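Local coordinates for protein dihydrodipicolinate synthase (Bacillus anthracis, PDB 1XKY) that probably catalyses the condensation of pyruvate with aspartate semialdehyde that forms dihydrodipicolinate on the bacterial route to lysine, at residues Lys102-Gly107 and Ser136-Val141. Numbering follows the deposited sequence.
Sequences KATEVG and STPLPV
Thr-104, in the last turn of helix 93-105, meets Thr-137 and Leu-139 of the loop that leads from helix 123-135 into strand 141-145. The hydroxyls touch directly: Thr-137 OG1 donates to Thr-104 OG1 at 2.8 Å. Thr-137 OG1 lies trans to its own backbone N (chi1 -171°), and from there it also accepts a hydrogen bond from the backbone N of Leu-139 at 3.2 Å. This is an ST turn, its N-H...O angle a nearly straight 164°, so the oxygen that shapes the loop is the one that reaches the helix. A hydroxyl suits position 137 because it can accept and donate at once. Thr-104 holds OG1 near its backbone N (chi1 -62°), a position that lets a helical threonine bond back to the carbonyl one turn earlier, here Thr-100 O. Water 1 donates to the same hydroxyl, 3.0 Å from Thr-104 OG1, and to the main chain of the loop, 3.1 Å from Ser-136 O.

Beside the hydroxyl pair, Leu-139 supplies the larger nonpolar surface. The Leu-139 and Thr-104 side chains pass each other pointing in opposite directions, with Leu-139 CD1 3.5 Å from Thr-104 OG1 and 4.0 Å from Thr-104 CA; the leucine's branched end covers the threonine, and its side chain also reaches Val-108. Thr-104 CG2 comes within 4.3 Å of CD of the exposed Pro-138, a looser touch. Threonine suits position 104 because its hydroxyl serves the bonds while its methyl meets the proline ring.

The contact joins the end of helix 93-105 to the loop just before strand 141-145 of the TIM barrel, away from the strand C-termini, which carry the active site in this fold. With Thr-104 OG1 donating to Thr-100 O and accepting two others, the chemistry implies a chain of hydrogen bonds with one donor sense, from the Leu-139 amide through both threonines, whose members probably strengthen one another.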
loop_
_atom_site.group_PDB
_atom_site.type_symbol
_atom_site.label_atom_id
_atom_site.label_comp_id
_atom_site.label_asym_id
_atom_site.label_seq_id
_atom_site.Cartn_x
_atom_site.Cartn_y
_atom_site.Cartn_z
ATOM N N LYS A 102 35.080 -13.085 -9.277
ATOM C CA LYS A 102 34.998 -14.085 -10.330
ATOM C C LYS A 102 34.536 -13.493 -11.665
ATOM O O LYS A 102 35.122 -13.784 -12.707
ATOM C CB LYS A 102 34.102 -15.250 -9.900
ATOM C CG LYS A 102 34.759 -16.168 -8.876
ATOM C CD LYS A 102 33.734 -16.917 -8.057
ATOM C CE LYS A 102 34.315 -18.150 -7.397
ATOM N NZ LYS A 102 35.614 -17.857 -6.721
ATOM N N ALA A 103 33.504 -12.655 -11.635
ATOM C CA ALA A 103 33.066 -11.940 -12.838
ATOM C C ALA A 103 34.182 -11.051 -13.401
ATOM O O ALA A 103 34.404 -11.022 -14.611
ATOM C CB ALA A 103 31.823 -11.113 -12.556
ATOM N N THR A 104 34.890 -10.343 -12.523
ATOM C CA THR A 104 35.982 -9.473 -12.955
ATOM C C THR A 104 37.062 -10.293 -13.675
ATOM O O THR A 104 37.588 -9.873 -14.711
ATOM C CB THR A 104 36.609 -8.717 -11.757
ATOM O OG1 THR A 104 35.625 -7.869 -11.158
ATOM C CG2 THR A 104 37.803 -7.867 -12.187
ATOM N N GLU A 105 37.364 -11.469 -13.125
ATOM C CA GLU A 105 38.372 -12.369 -13.679
ATOM C C GLU A 105 38.059 -12.895 -15.080
ATOM O O GLU A 105 38.981 -13.183 -15.841
ATOM C CB GLU A 105 38.582 -13.562 -12.748
ATOM C CG GLU A 105 39.303 -13.246 -11.455
ATOM C CD GLU A 105 39.207 -14.391 -10.445
ATOM O OE1 GLU A 105 38.608 -15.440 -10.774
ATOM O OE2 GLU A 105 39.737 -14.244 -9.323
ATOM N N VAL A 106 36.779 -13.044 -15.421
ATOM C CA VAL A 106 36.406 -13.506 -16.769
ATOM C C VAL A 106 36.104 -12.380 -17.759
ATOM O O VAL A 106 35.614 -12.645 -18.856
ATOM C CB VAL A 106 35.234 -14.536 -16.752
ATOM C CG1 VAL A 106 35.565 -15.699 -15.839
ATOM C CG2 VAL A 106 33.903 -13.883 -16.364
ATOM N N GLY A 107 36.382 -11.136 -17.377
ATOM C CA GLY A 107 36.421 -10.027 -18.327
ATOM C C GLY A 107 35.144 -9.250 -18.589
ATOM O O GLY A 107 35.025 -8.586 -19.628
ATOM N N SER A 136 35.991 -3.834 -3.742
ATOM C CA SER A 136 36.607 -5.109 -4.041
ATOM C C SER A 136 36.925 -5.276 -5.527
ATOM O O SER A 136 37.577 -6.237 -5.908
ATOM C CB SER A 136 35.683 -6.239 -3.565
ATOM O OG SER A 136 34.657 -6.492 -4.502
ATOM N N THR A 137 36.457 -4.353 -6.366
ATOM C CA THR A 137 36.647 -4.472 -7.813
ATOM C C THR A 137 37.045 -3.144 -8.446
ATOM O O THR A 137 36.577 -2.090 -8.025
ATOM C CB THR A 137 35.365 -5.017 -8.525
ATOM O OG1 THR A 137 35.662 -5.316 -9.893
ATOM C CG2 THR A 137 34.213 -4.019 -8.470
ATOM N N PRO A 138 37.912 -3.192 -9.472
ATOM C CA PRO A 138 38.213 -1.984 -10.235
ATOM C C PRO A 138 37.114 -1.634 -11.241
ATOM O O PRO A 138 37.114 -0.538 -11.809
ATOM C CB PRO A 138 39.501 -2.362 -10.964
ATOM C CG PRO A 138 39.373 -3.824 -11.171
ATOM C CD PRO A 138 38.683 -4.350 -9.964
ATOM N N LEU A 139 36.181 -2.556 -11.445
ATOM C CA LEU A 139 35.128 -2.382 -12.441
ATOM C C LEU A 139 34.080 -1.363 -12.026
ATOM O O LEU A 139 33.816 -1.185 -10.836
ATOM C CB LEU A 139 34.434 -3.718 -12.716
ATOM C CG LEU A 139 35.235 -4.773 -13.482
ATOM C CD1 LEU A 139 34.332 -5.955 -13.778
ATOM C CD2 LEU A 139 35.810 -4.205 -14.759
ATOM N N PRO A 140 33.474 -0.686 -13.021
ATOM C CA PRO A 140 32.311 0.148 -12.774
ATOM C C PRO A 140 31.141 -0.640 -12.171
ATOM O O PRO A 140 30.955 -1.840 -12.471
ATOM C CB PRO A 140 31.942 0.668 -14.170
ATOM C CG PRO A 140 33.162 0.520 -14.975
ATOM C CD PRO A 140 33.874 -0.660 -14.439
ATOM N N VAL A 141 30.367 0.044 -11.331
ATOM C CA VAL A 141 29.238 -0.547 -10.626
ATOM C C VAL A 141 27.941 0.217 -10.933
ATOM O O VAL A 141 27.901 1.457 -10.868
ATOM C CB VAL A 141 29.480 -0.546 -9.094
ATOM C CG1 VAL A 141 28.220 -0.962 -8.334
ATOM C CG2 VAL A 141 30.645 -1.443 -8.742
HETATM O O HOH W 1 36.393 -7.949 -8.240
#